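PDB 1NP6: molybdopterin-guanine dinucleotide biosynthesis adapter protein from Escherichia coli, which binds GTP, hydrolyses it only weakly, and may act as an adapter for efficient synthesis and use of the molybdopterin guanine dinucleotide cofactor. Local coordinates for residues 111-123 with 131-144. Sequence-based numbering, arbitrary orientation.
Sequences HEEIAKIVLFRDG and LVIDRHVIAVASDV
With chi1 at -179°, Phe120 holds its ring anti to the backbone N and brings the ring edge to Val144, whose CG2 lies near the ring plane 3.5 Å from Phe120 CE2. Val118 has CG1 in the same anti position, which leaves CG2 beside the backbone N, 3.7 Å from Val137 CG2, while CG1 reaches Leu131 CD2. Val118, Phe120 and Val137 lie on one face of the neighbouring parallel strands 116-120 and 137-142, in the central sheet of a P-loop NTPase fold, with Leu131 and Val144 added from the flanking loops. The parallel assignment rests on the 21° between strand directions and on the backbone bonds: Val118, paired with Val140, bonds to the residues before and after it, Val118 N donating to Ala139 O and Val118 O accepting from Ala141 N at 2.8 Å. Ile117, Leu119, Ala139 and Ala141 occupy the other face, where Leu119 CD2 packs on Ala141 CB at 3.9 Å. Strand 8-12 flanks 116-120 on its other edge, and the Leu119 side chain approaches Lys19 of the inferred GTP site.

At the start of the pair, Lys116 NZ makes a long salt bridge of 3.5 Å to Asp134 OD1 and also donates to Glu112 O. Asp134 OD2 accepts from His136 N, closing an Asx turn. Beyond the strands, Asp143 OD1 receives Asp122 N on its syn side at 2.9 Å, 18° out of the carboxylate plane, while one water links Asp143 OD2 to Gly123 N.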
ATOM      1  N   HIS B 111     -12.609 -10.516 -14.199  1.00 61.20           N
ATOM      2  CA  HIS B 111     -13.128 -11.724 -13.573  1.00 62.91           C
ATOM      3  C   HIS B 111     -13.229 -11.568 -12.059  1.00 68.45           C
ATOM      4  O   HIS B 111     -12.217 -11.354 -11.378  1.00 71.22           O
ATOM      5  CB  HIS B 111     -12.263 -12.925 -13.946  1.00 72.43           C
ATOM      6  CG  HIS B 111     -12.237 -13.212 -15.417  1.00 89.17           C
ATOM      7  ND1 HIS B 111     -12.965 -14.233 -15.990  1.00 92.19           N
ATOM      8  CD2 HIS B 111     -11.574 -12.606 -16.432  1.00 88.37           C
ATOM      9  CE1 HIS B 111     -12.748 -14.246 -17.294  1.00 91.09           C
ATOM     10  NE2 HIS B 111     -11.909 -13.269 -17.588  1.00 86.94           N
ATOM     11  N   GLU B 112     -14.462 -11.659 -11.551  1.00 63.48           N
ATOM     12  CA  GLU B 112     -14.765 -11.521 -10.116  1.00 60.29           C
ATOM     13  C   GLU B 112     -15.733 -12.603  -9.642  1.00 52.25           C
ATOM     14  O   GLU B 112     -16.950 -12.493  -9.832  1.00 58.07           O
ATOM     15  CB  GLU B 112     -15.334 -10.124  -9.793  1.00 53.11           C
ATOM     16  CG  GLU B 112     -15.239  -9.135 -10.939  1.00 63.30           C
ATOM     17  CD  GLU B 112     -15.656  -7.731 -10.555  1.00 59.20           C
ATOM     18  OE1 GLU B 112     -16.805  -7.354 -10.865  1.00 40.61           O
ATOM     19  OE2 GLU B 112     -14.824  -7.009  -9.969  1.00 45.12           O
ATOM     20  N   GLU B 113     -15.191 -13.632  -8.996  1.00 65.64           N
ATOM     21  CA  GLU B 113     -15.956 -14.837  -8.679  1.00 60.91           C
ATOM     22  C   GLU B 113     -16.402 -14.918  -7.215  1.00 67.52           C
ATOM     23  O   GLU B 113     -15.988 -15.818  -6.470  1.00 62.62           O
ATOM     24  CB  GLU B 113     -15.164 -16.078  -9.107  1.00 73.97           C
ATOM     25  CG  GLU B 113     -15.080 -16.260 -10.622  1.00 81.47           C
ATOM     26  CD  GLU B 113     -13.867 -15.590 -11.259  1.00 88.78           C
ATOM     27  OE1 GLU B 113     -13.341 -14.599 -10.703  1.00 95.19           O
ATOM     28  OE2 GLU B 113     -13.434 -16.054 -12.337  1.00 94.36           O
ATOM     29  N   ILE B 114     -17.264 -13.970  -6.821  1.00 53.69           N
ATOM     30  CA  ILE B 114     -17.808 -13.862  -5.454  1.00 46.40           C
ATOM     31  C   ILE B 114     -19.224 -13.237  -5.475  1.00 29.65           C
ATOM     32  O   ILE B 114     -19.674 -12.800  -6.525  1.00 44.09           O
ATOM     33  CB  ILE B 114     -16.859 -13.017  -4.565  1.00 54.75           C
ATOM     34  CG1 ILE B 114     -15.901 -12.170  -5.421  1.00 65.76           C
ATOM     35  CG2 ILE B 114     -16.075 -13.916  -3.610  1.00 66.62           C
ATOM     36  CD1 ILE B 114     -16.092 -10.666  -5.290  1.00 35.32           C
ATOM     37  N   ALA B 115     -19.919 -13.232  -4.335  1.00 32.39           N
ATOM     38  CA  ALA B 115     -21.219 -12.543  -4.211  1.00 45.04           C
ATOM     39  C   ALA B 115     -21.175 -11.195  -4.936  1.00 35.12           C
ATOM     40  O   ALA B 115     -20.173 -10.480  -4.842  1.00 30.23           O
ATOM     41  CB  ALA B 115     -21.596 -12.343  -2.756  1.00 37.11           C
ATOM     42  N   LYS B 116     -22.249 -10.880  -5.663  1.00 32.95           N
ATOM     43  CA  LYS B 116     -22.226  -9.777  -6.621  1.00 43.26           C
ATOM     44  C   LYS B 116     -23.581  -9.083  -6.774  1.00 36.86           C
ATOM     45  O   LYS B 116     -24.624  -9.743  -6.838  1.00 40.42           O
ATOM     46  CB  LYS B 116     -21.791 -10.323  -7.985  1.00 42.72           C
ATOM     47  CG  LYS B 116     -21.021  -9.365  -8.861  1.00 60.82           C
ATOM     48  CD  LYS B 116     -19.981 -10.105  -9.718  1.00 72.73           C
ATOM     49  CE  LYS B 116     -20.545 -11.379 -10.361  1.00 57.68           C
ATOM     50  NZ  LYS B 116     -19.632 -11.914 -11.410  1.00 64.75           N
ATOM     51  N   ILE B 117     -23.558  -7.754  -6.855  1.00 37.88           N
ATOM     52  CA  ILE B 117     -24.732  -6.983  -7.286  1.00 27.94           C
ATOM     53  C   ILE B 117     -24.434  -6.444  -8.684  1.00 22.70           C
ATOM     54  O   ILE B 117     -23.349  -5.917  -8.932  1.00 26.39           O
ATOM     55  CB  ILE B 117     -25.061  -5.852  -6.259  1.00 34.22           C
ATOM     56  CG1 ILE B 117     -25.506  -6.493  -4.940  1.00 36.03           C
ATOM     57  CG2 ILE B 117     -26.134  -4.866  -6.832  1.00 31.36           C
ATOM     58  CD1 ILE B 117     -25.581  -5.543  -3.754  1.00 30.26           C
ATOM     59  N   VAL B 118     -25.380  -6.639  -9.602  1.00 24.50           N
ATOM     60  CA  VAL B 118     -25.253  -6.236 -11.001  1.00 30.40           C
ATOM     61  C   VAL B 118     -26.129  -4.990 -11.218  1.00 32.48           C
ATOM     62  O   VAL B 118     -27.206  -4.899 -10.668  1.00 35.22           O
ATOM     63  CB  VAL B 118     -25.705  -7.378 -11.951  1.00 43.86           C
ATOM     64  CG1 VAL B 118     -25.796  -6.925 -13.428  1.00 35.61           C
ATOM     65  CG2 VAL B 118     -24.762  -8.558 -11.819  1.00 40.97           C
ATOM     66  N   LEU B 119     -25.640  -4.041 -12.003  1.00 34.02           N
ATOM     67  CA  LEU B 119     -26.360  -2.778 -12.225  1.00 32.58           C
ATOM     68  C   LEU B 119     -26.917  -2.701 -13.639  1.00 36.13           C
ATOM     69  O   LEU B 119     -26.326  -3.265 -14.567  1.00 39.87           O
ATOM     70  CB  LEU B 119     -25.430  -1.589 -11.952  1.00 25.98           C
ATOM     71  CG  LEU B 119     -24.507  -1.645 -10.718  1.00 25.56           C
ATOM     72  CD1 LEU B 119     -23.649  -0.401 -10.662  1.00 36.21           C
ATOM     73  CD2 LEU B 119     -25.249  -1.841  -9.379  1.00 26.58           C
ATOM     74  N   PHE B 120     -28.064  -2.032 -13.793  1.00 34.43           N
ATOM     75  CA  PHE B 120     -28.677  -1.779 -15.105  1.00 29.34           C
ATOM     76  C   PHE B 120     -29.287  -0.376 -15.156  1.00 38.92           C
ATOM     77  O   PHE B 120     -30.077  -0.013 -14.296  1.00 29.59           O
ATOM     78  CB  PHE B 120     -29.770  -2.830 -15.420  1.00 38.86           C
ATOM     79  CG  PHE B 120     -30.422  -2.651 -16.778  1.00 39.04           C
ATOM     80  CD1 PHE B 120     -29.802  -3.136 -17.938  1.00 31.61           C
ATOM     81  CD2 PHE B 120     -31.650  -1.997 -16.902  1.00 29.92           C
ATOM     82  CE1 PHE B 120     -30.382  -2.949 -19.204  1.00 26.59           C
ATOM     83  CE2 PHE B 120     -32.246  -1.804 -18.170  1.00 40.39           C
ATOM     84  CZ  PHE B 120     -31.614  -2.304 -19.322  1.00 41.66           C
ATOM     85  N   ARG B 121     -28.911   0.393 -16.168  1.00 33.67           N
ATOM     86  CA  ARG B 121     -29.562   1.669 -16.476  1.00 41.63           C
ATOM     87  C   ARG B 121     -30.079   1.623 -17.901  1.00 35.62           C
ATOM     88  O   ARG B 121     -29.304   1.405 -18.846  1.00 36.42           O
ATOM     89  CB  ARG B 121     -28.595   2.858 -16.290  1.00 34.46           C
ATOM     90  CG  ARG B 121     -29.304   4.211 -16.379  1.00 50.11           C
ATOM     91  CD  ARG B 121     -28.437   5.457 -16.256  1.00 75.66           C
ATOM     92  NE  ARG B 121     -27.792   5.795 -17.522  1.00 76.76           N
ATOM     93  CZ  ARG B 121     -26.528   5.519 -17.775  1.00 59.24           C
ATOM     94  NH1 ARG B 121     -25.810   4.922 -16.842  1.00 45.72           N
ATOM     95  NH2 ARG B 121     -25.982   5.831 -18.940  1.00 49.08           N
ATOM     96  N   ASP B 122     -31.385   1.826 -18.064  1.00 32.30           N
ATOM     97  CA  ASP B 122     -32.027   1.684 -19.368  1.00 47.28           C
ATOM     98  C   ASP B 122     -31.367   2.552 -20.451  1.00 48.36           C
ATOM     99  O   ASP B 122     -31.100   2.070 -21.550  1.00 49.77           O
ATOM    100  CB  ASP B 122     -33.526   1.979 -19.261  1.00 50.95           C
ATOM    101  CG  ASP B 122     -34.340   1.340 -20.387  1.00 70.41           C
ATOM    102  OD1 ASP B 122     -35.028   2.101 -21.096  1.00 72.39           O
ATOM    103  OD2 ASP B 122     -34.376   0.101 -20.632  1.00 53.40           O
ATOM    104  N   GLY B 123     -31.082   3.813 -20.123  1.00 44.37           N
ATOM    105  CA  GLY B 123     -30.520   4.763 -21.067  1.00 53.70           C
ATOM    106  C   GLY B 123     -29.078   4.526 -21.498  1.00 59.97           C
ATOM    107  O   GLY B 123     -28.491   5.371 -22.160  1.00 58.52           O
ATOM    108  N   LEU B 131     -28.258  -8.972 -20.128  1.00 41.08           N
ATOM    109  CA  LEU B 131     -27.661  -9.131 -18.797  1.00 58.45           C
ATOM    110  C   LEU B 131     -27.264 -10.585 -18.515  1.00 66.88           C
ATOM    111  O   LEU B 131     -28.072 -11.503 -18.700  1.00 58.86           O
ATOM    112  CB  LEU B 131     -28.629  -8.671 -17.702  1.00 49.67           C
ATOM    113  CG  LEU B 131     -28.774  -7.175 -17.431  1.00 51.24           C
ATOM    114  CD1 LEU B 131     -29.913  -6.940 -16.451  1.00 55.97           C
ATOM    115  CD2 LEU B 131     -27.479  -6.557 -16.917  1.00 50.56           C
ATOM    116  N   VAL B 132     -26.029 -10.780 -18.057  1.00 66.59           N
ATOM    117  CA  VAL B 132     -25.535 -12.105 -17.664  1.00 59.28           C
ATOM    118  C   VAL B 132     -25.592 -12.269 -16.136  1.00 60.37           C
ATOM    119  O   VAL B 132     -24.812 -11.661 -15.401  1.00 66.04           O
ATOM    120  CB  VAL B 132     -24.110 -12.421 -18.257  1.00 57.62           C
ATOM    121  CG1 VAL B 132     -24.117 -12.329 -19.772  1.00 57.23           C
ATOM    122  CG2 VAL B 132     -23.027 -11.500 -17.696  1.00 68.83           C
ATOM    123  N   ILE B 133     -26.542 -13.078 -15.672  1.00 50.97           N
ATOM    124  CA  ILE B 133     -26.776 -13.296 -14.246  1.00 48.32           C
ATOM    125  C   ILE B 133     -26.383 -14.716 -13.828  1.00 54.62           C
ATOM    126  O   ILE B 133     -27.235 -15.612 -13.808  1.00 47.40           O
ATOM    127  CB  ILE B 133     -28.263 -13.033 -13.885  1.00 45.03           C
ATOM    128  CG1 ILE B 133     -28.699 -11.628 -14.325  1.00 60.79           C
ATOM    129  CG2 ILE B 133     -28.495 -13.248 -12.382  1.00 40.28           C
ATOM    130  CD1 ILE B 133     -30.195 -11.365 -14.194  1.00 70.55           C
ATOM    131  N   ASP B 134     -25.107 -14.899 -13.485  1.00 55.16           N
ATOM    132  CA  ASP B 134     -24.568 -16.192 -13.042  1.00 66.24           C
ATOM    133  C   ASP B 134     -24.950 -16.507 -11.586  1.00 63.36           C
ATOM    134  O   ASP B 134     -25.739 -15.775 -10.979  1.00 58.50           O
ATOM    135  CB  ASP B 134     -23.043 -16.250 -13.247  1.00 65.57           C
ATOM    136  CG  ASP B 134     -22.294 -15.226 -12.409  1.00 75.30           C
ATOM    137  OD1 ASP B 134     -21.527 -14.430 -12.987  1.00 76.71           O
ATOM    138  OD2 ASP B 134     -22.403 -15.143 -11.167  1.00 65.58           O
ATOM    139  N   ARG B 135     -24.385 -17.581 -11.028  1.00 52.59           N
ATOM    140  CA  ARG B 135     -24.815 -18.082  -9.714  1.00 50.42           C
ATOM    141  C   ARG B 135     -24.423 -17.185  -8.526  1.00 39.48           C
ATOM    142  O   ARG B 135     -24.986 -17.309  -7.433  1.00 44.93           O
ATOM    143  CB  ARG B 135     -24.322 -19.518  -9.479  1.00 52.61           C
ATOM    144  CG  ARG B 135     -22.815 -19.669  -9.444  1.00 55.79           C
ATOM    145  CD  ARG B 135     -22.333 -21.114  -9.349  1.00 75.91           C
ATOM    146  NE  ARG B 135     -21.442 -21.315  -8.207  1.00 78.18           N
ATOM    147  CZ  ARG B 135     -21.849 -21.603  -6.970  1.00 80.97           C
ATOM    148  NH1 ARG B 135     -23.143 -21.736  -6.697  1.00 59.95           N
ATOM    149  NH2 ARG B 135     -20.958 -21.757  -6.001  1.00 73.43           N
ATOM    150  N   HIS B 136     -23.464 -16.294  -8.749  1.00 47.87           N
ATOM    151  CA  HIS B 136     -22.961 -15.418  -7.690  1.00 44.16           C
ATOM    152  C   HIS B 136     -23.790 -14.155  -7.439  1.00 46.18           C
ATOM    153  O   HIS B 136     -23.562 -13.470  -6.447  1.00 40.51           O
ATOM    154  CB  HIS B 136     -21.512 -15.037  -7.986  1.00 33.90           C
ATOM    155  CG  HIS B 136     -20.563 -16.188  -7.881  1.00 60.10           C
ATOM    156  ND1 HIS B 136     -19.658 -16.498  -8.872  1.00 68.10           N
ATOM    157  CD2 HIS B 136     -20.387 -17.112  -6.907  1.00 54.52           C
ATOM    158  CE1 HIS B 136     -18.961 -17.562  -8.511  1.00 62.31           C
ATOM    159  NE2 HIS B 136     -19.385 -17.953  -7.324  1.00 59.13           N
ATOM    160  N   VAL B 137     -24.731 -13.846  -8.331  1.00 46.68           N
ATOM    161  CA  VAL B 137     -25.509 -12.599  -8.246  1.00 44.97           C
ATOM    162  C   VAL B 137     -26.587 -12.685  -7.153  1.00 47.32           C
ATOM    163  O   VAL B 137     -27.408 -13.599  -7.164  1.00 43.22           O
ATOM    164  CB  VAL B 137     -26.146 -12.239  -9.626  1.00 39.33           C
ATOM    165  CG1 VAL B 137     -27.023 -10.969  -9.549  1.00 39.62           C
ATOM    166  CG2 VAL B 137     -25.081 -12.081 -10.683  1.00 40.26           C
ATOM    167  N   ILE B 138     -26.571 -11.739  -6.213  1.00 30.31           N
ATOM    168  CA  ILE B 138     -27.558 -11.689  -5.133  1.00 34.64           C
ATOM    169  C   ILE B 138     -28.677 -10.658  -5.382  1.00 39.17           C
ATOM    170  O   ILE B 138     -29.706 -10.662  -4.683  1.00 34.35           O
ATOM    171  CB  ILE B 138     -26.856 -11.449  -3.755  1.00 47.97           C
ATOM    172  CG1 ILE B 138     -26.225 -10.030  -3.674  1.00 38.69           C
ATOM    173  CG2 ILE B 138     -25.818 -12.556  -3.494  1.00 39.78           C
ATOM    174  CD1 ILE B 138     -25.721  -9.639  -2.268  1.00 31.04           C
ATOM    175  N   ALA B 139     -28.471  -9.791  -6.377  1.00 34.33           N
ATOM    176  CA  ALA B 139     -29.446  -8.743  -6.720  1.00 35.72           C
ATOM    177  C   ALA B 139     -29.048  -8.016  -8.004  1.00 35.03           C
ATOM    178  O   ALA B 139     -27.884  -8.035  -8.381  1.00 34.26           O
ATOM    179  CB  ALA B 139     -29.541  -7.752  -5.582  1.00 29.03           C
ATOM    180  N   VAL B 140     -30.025  -7.395  -8.670  1.00 41.53           N
ATOM    181  CA  VAL B 140     -29.785  -6.444  -9.760  1.00 33.43           C
ATOM    182  C   VAL B 140     -30.352  -5.092  -9.318  1.00 39.40           C
ATOM    183  O   VAL B 140     -31.537  -5.018  -9.026  1.00 31.13           O
ATOM    184  CB  VAL B 140     -30.500  -6.868 -11.065  1.00 37.31           C
ATOM    185  CG1 VAL B 140     -30.357  -5.812 -12.163  1.00 28.96           C
ATOM    186  CG2 VAL B 140     -29.965  -8.234 -11.588  1.00 27.64           C
ATOM    187  N   ALA B 141     -29.513  -4.055  -9.250  1.00 34.65           N
ATOM    188  CA  ALA B 141     -29.990  -2.671  -9.005  1.00 28.58           C
ATOM    189  C   ALA B 141     -30.285  -2.001 -10.337  1.00 27.59           C
ATOM    190  O   ALA B 141     -29.398  -1.871 -11.198  1.00 35.34           O
ATOM    191  CB  ALA B 141     -28.961  -1.877  -8.222  1.00 34.47           C
ATOM    192  N   SER B 142     -31.539  -1.591 -10.518  1.00 32.19           N
ATOM    193  CA  SER B 142     -32.022  -1.148 -11.814  1.00 26.28           C
ATOM    194  C   SER B 142     -32.844   0.156 -11.743  1.00 32.02           C
ATOM    195  O   SER B 142     -33.409   0.463 -10.715  1.00 33.26           O
ATOM    196  CB  SER B 142     -32.939  -2.200 -12.427  1.00 27.12           C
ATOM    197  OG  SER B 142     -33.236  -1.859 -13.771  1.00 36.05           O
ATOM    198  N   ASP B 143     -32.948   0.877 -12.861  1.00 35.73           N
ATOM    199  CA  ASP B 143     -33.839   2.043 -12.906  1.00 41.66           C
ATOM    200  C   ASP B 143     -35.170   1.719 -13.605  1.00 46.90           C
ATOM    201  O   ASP B 143     -36.045   2.563 -13.741  1.00 35.55           O
ATOM    202  CB  ASP B 143     -33.130   3.302 -13.440  1.00 31.77           C
ATOM    203  CG  ASP B 143     -32.780   3.236 -14.918  1.00 49.15           C
ATOM    204  OD1 ASP B 143     -32.846   2.166 -15.567  1.00 27.37           O
ATOM    205  OD2 ASP B 143     -32.427   4.257 -15.530  1.00 48.80           O
ATOM    206  N   VAL B 144     -35.329   0.462 -14.007  1.00 31.04           N
ATOM    207  CA  VAL B 144     -36.584  -0.009 -14.581  1.00 39.71           C
ATOM    208  C   VAL B 144     -36.998  -1.318 -13.908  1.00 52.87           C
ATOM    209  O   VAL B 144     -36.137  -2.114 -13.513  1.00 40.94           O
ATOM    210  CB  VAL B 144     -36.503  -0.219 -16.122  1.00 41.97           C
ATOM    211  CG1 VAL B 144     -36.507   1.110 -16.860  1.00 51.69           C
ATOM    212  CG2 VAL B 144     -35.294  -1.077 -16.510  1.00 48.48           C
TER
HETATM  213  O   HOH W   1     -31.906   5.033 -17.842  1.00 42.97           O